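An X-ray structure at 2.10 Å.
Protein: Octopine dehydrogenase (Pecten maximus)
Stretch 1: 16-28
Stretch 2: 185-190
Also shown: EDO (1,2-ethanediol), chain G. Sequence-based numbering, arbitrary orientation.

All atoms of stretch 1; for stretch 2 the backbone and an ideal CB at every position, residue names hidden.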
# COMPACT_ATOMS: atom_id res chain seq x y z
N THR A 16 16.28 5.11 2.05
CA THR A 16 16.86 3.89 1.48
C THR A 16 16.92 3.91 -0.05
O THR A 16 17.96 3.60 -0.64
CB THR A 16 16.12 2.61 1.98
OG1 THR A 16 16.05 2.61 3.41
CG2 THR A 16 16.83 1.34 1.51
N LEU A 17 15.81 4.28 -0.70
CA LEU A 17 15.72 4.30 -2.16
C LEU A 17 16.68 5.31 -2.82
O LEU A 17 17.31 5.00 -3.83
CB LEU A 17 14.27 4.53 -2.63
CG LEU A 17 13.96 4.60 -4.13
CD1 LEU A 17 14.24 3.28 -4.85
CD2 LEU A 17 12.52 5.04 -4.36
N SER A 18 16.78 6.50 -2.23
CA SER A 18 17.63 7.57 -2.75
C SER A 18 19.12 7.22 -2.74
O SER A 18 19.84 7.53 -3.69
CB SER A 18 17.40 8.88 -1.98
OG SER A 18 16.11 9.41 -2.25
N GLY A 19 19.57 6.56 -1.67
CA GLY A 19 20.96 6.14 -1.53
C GLY A 19 21.41 5.05 -2.49
O GLY A 19 22.51 5.11 -3.03
N LEU A 20 20.54 4.06 -2.71
CA LEU A 20 20.86 2.94 -3.60
C LEU A 20 20.85 3.33 -5.09
O LEU A 20 21.75 2.94 -5.84
CB LEU A 20 19.91 1.75 -3.35
CG LEU A 20 19.96 1.03 -1.99
CD1 LEU A 20 18.81 0.03 -1.88
CD2 LEU A 20 21.30 0.35 -1.73
N ALA A 21 19.83 4.09 -5.50
CA ALA A 21 19.68 4.53 -6.89
C ALA A 21 20.79 5.47 -7.38
O ALA A 21 21.23 5.37 -8.53
CB ALA A 21 18.31 5.17 -7.10
N ALA A 22 21.24 6.36 -6.50
CA ALA A 22 22.27 7.34 -6.84
C ALA A 22 23.69 6.75 -6.92
O ALA A 22 24.63 7.43 -7.33
CB ALA A 22 22.24 8.52 -5.86
N SER A 23 23.83 5.48 -6.55
CA SER A 23 25.12 4.79 -6.61
C SER A 23 25.37 4.08 -7.96
O SER A 23 26.47 3.57 -8.20
CB SER A 23 25.27 3.80 -5.44
OG SER A 23 24.46 2.65 -5.61
N ARG A 24 24.35 4.07 -8.82
CA ARG A 24 24.44 3.39 -10.12
C ARG A 24 24.98 4.30 -11.23
O ARG A 24 24.62 5.47 -11.30
CB ARG A 24 23.06 2.83 -10.54
CG ARG A 24 22.23 2.16 -9.43
CD ARG A 24 22.85 0.87 -8.90
NE ARG A 24 22.00 0.24 -7.90
CZ ARG A 24 22.36 -0.77 -7.10
NH1 ARG A 24 23.59 -1.27 -7.17
NH2 ARG A 24 21.50 -1.27 -6.23
N ASP A 25 25.84 3.74 -12.08
CA ASP A 25 26.40 4.47 -13.22
C ASP A 25 25.34 4.81 -14.27
O ASP A 25 24.58 3.93 -14.71
CB ASP A 25 27.54 3.67 -13.87
CG ASP A 25 28.81 3.66 -13.03
OD1 ASP A 25 29.07 4.62 -12.28
OD2 ASP A 25 29.58 2.68 -13.14
N GLY A 26 25.29 6.08 -14.67
CA GLY A 26 24.37 6.55 -15.71
C GLY A 26 22.98 6.95 -15.23
O GLY A 26 22.02 6.91 -16.00
N VAL A 27 22.87 7.34 -13.96
CA VAL A 27 21.59 7.74 -13.35
C VAL A 27 21.73 9.08 -12.60
O VAL A 27 22.72 9.31 -11.90
CB VAL A 27 21.04 6.64 -12.38
CG1 VAL A 27 19.71 7.05 -11.75
CG2 VAL A 27 20.88 5.30 -13.10
N GLU A 28 20.72 9.95 -12.76
CA GLU A 28 20.63 11.23 -12.04
C GLU A 28 19.37 11.28 -11.16
O GLU A 28 18.26 11.07 -11.65
CB GLU A 28 20.65 12.40 -13.04
CG GLU A 28 20.51 13.79 -12.41
CD GLU A 28 20.33 14.89 -13.45
OE1 GLU A 28 21.29 15.18 -14.20
OE2 GLU A 28 19.24 15.49 -13.51
N UNK A 185 14.36 -3.10 -11.87
CA UNK A 185 15.31 -4.12 -11.39
C UNK A 185 16.74 -3.56 -11.27
O UNK A 185 17.45 -3.87 -10.30
CB UNK A 185 15.30 -5.32 -12.33
N UNK A 186 17.14 -2.74 -12.24
CA UNK A 186 18.46 -2.10 -12.27
C UNK A 186 18.73 -1.20 -11.05
O UNK A 186 19.84 -1.19 -10.51
CB UNK A 186 18.59 -1.27 -13.55
N UNK A 187 17.71 -0.46 -10.63
CA UNK A 187 17.83 0.47 -9.50
C UNK A 187 17.98 -0.24 -8.14
O UNK A 187 18.68 0.27 -7.26
CB UNK A 187 16.60 1.38 -9.46
N UNK A 188 17.34 -1.40 -7.99
CA UNK A 188 17.32 -2.14 -6.72
C UNK A 188 18.50 -3.10 -6.51
O UNK A 188 18.96 -3.28 -5.38
CB UNK A 188 16.02 -2.94 -6.63
N UNK A 189 18.97 -3.71 -7.59
CA UNK A 189 20.08 -4.67 -7.52
C UNK A 189 19.68 -6.12 -7.77
O UNK A 189 18.79 -6.39 -8.57
CB UNK A 189 20.75 -4.57 -6.15
N UNK A 190 20.34 -7.04 -7.07
CA UNK A 190 20.13 -8.48 -7.25
C UNK A 190 18.81 -9.00 -6.66
O UNK A 190 18.15 -9.85 -7.26
CB UNK A 190 21.30 -9.24 -6.62
C1 EDO G . 18.25 19.88 -11.41
O1 EDO G . 19.55 20.22 -10.91
C2 EDO G . 18.30 19.79 -12.93
O2 EDO G . 19.24 18.78 -13.31

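Position 185 lies on the helix that opens stretch 2. Its CB has nothing of stretch 1 within 5.5 Å, so stretch 1 sets no demand and many side chains would do. The residue is Gln185. It turns back along its own stretch, and Gln185 NE2 donates a hydrogen bond to the main-chain O of position 189 at 3.0 Å.

Position 186 is also helical, and its CA-to-CB bond points sideways. Beyond it lie the CG2 of Val27 and the aliphatic base of Arg24. A short side chain would leave these untouched; a long, flexible apolar one could reach them. The residue is Met186. With chi1 at t, its end comes nearer to stretch 1, and its CE packs on Val27 CG2 at 4.1 Å. Its SD lies 4.4 Å from Arg24 CB.

Position 187 comes closest in backbone: its CA is 5.2 Å from the CA of Ala21. The ideal CB is 4.8 Å from Ala21 CB. The small alanine and the CG1 of Val27 offer an apolar surface, suited to a leucine, isoleucine, valine or methionine. The residue is Leu187, in the m, t rotamer. Its CD2 meets Ala21 CB at 4.1 Å and Val27 CG1 at 4.3 Å. The main chain here serves Arg24 whatever the side chain. Leu187 O lies at the edge of the guanidinium, near its plane, and accepts two weak hydrogen bonds, from Arg24 NE and Arg24 NH2, each at 3.4 Å.

Position 188 points its CA-to-CB bond away from stretch 1. A small side chain would make no contact there, whereas the end of a longer ring or aliphatic one can come nearer, to Leu17. The residue is His188, with chi1 at m. Its ring reaches back, and NE2 lies 4.3 Å from Leu17 CD1. Its carbonyl O is 3.3 Å from Arg24 NH2, but the angle is too poor for a hydrogen bond.

Position 189 leaves the helix with positive phi (110/-145). A CB here would be jammed against the preceding carbonyl O, which by itself calls for glycine. The same CB would point toward stretch 1 and stand 3.4 Å from Arg24 NH2. The residue is Gly189. Its N still bonds to Gln185 O at 3.1 Å.

Position 190 points sideways, with no part of stretch 1 near its CB. Almost any residue would fit as far as stretch 1 is concerned. The residue is Ala190, which makes no contact with it.

Stretch 2, residues 185-190: QMLHGA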
# COMPACT_ATOMS: atom_id res chain seq x y z
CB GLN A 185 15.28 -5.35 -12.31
CG GLN A 185 16.04 -6.57 -11.77
CD GLN A 185 15.34 -7.24 -10.59
OE1 GLN A 185 14.23 -7.75 -10.72
NE2 GLN A 185 16.01 -7.24 -9.44
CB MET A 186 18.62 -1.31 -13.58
CG MET A 186 19.96 -0.58 -13.77
SD MET A 186 19.99 1.14 -13.19
CE MET A 186 19.02 1.96 -14.46
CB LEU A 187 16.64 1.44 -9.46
CG LEU A 187 16.41 2.41 -10.63
CD1 LEU A 187 15.05 3.09 -10.51
CD2 LEU A 187 17.52 3.45 -10.75
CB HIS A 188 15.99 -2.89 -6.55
CG HIS A 188 14.82 -2.00 -6.25
ND1 HIS A 188 14.25 -1.92 -5.00
CD2 HIS A 188 14.11 -1.16 -7.05
CE1 HIS A 188 13.24 -1.06 -5.03
NE2 HIS A 188 13.14 -0.59 -6.26
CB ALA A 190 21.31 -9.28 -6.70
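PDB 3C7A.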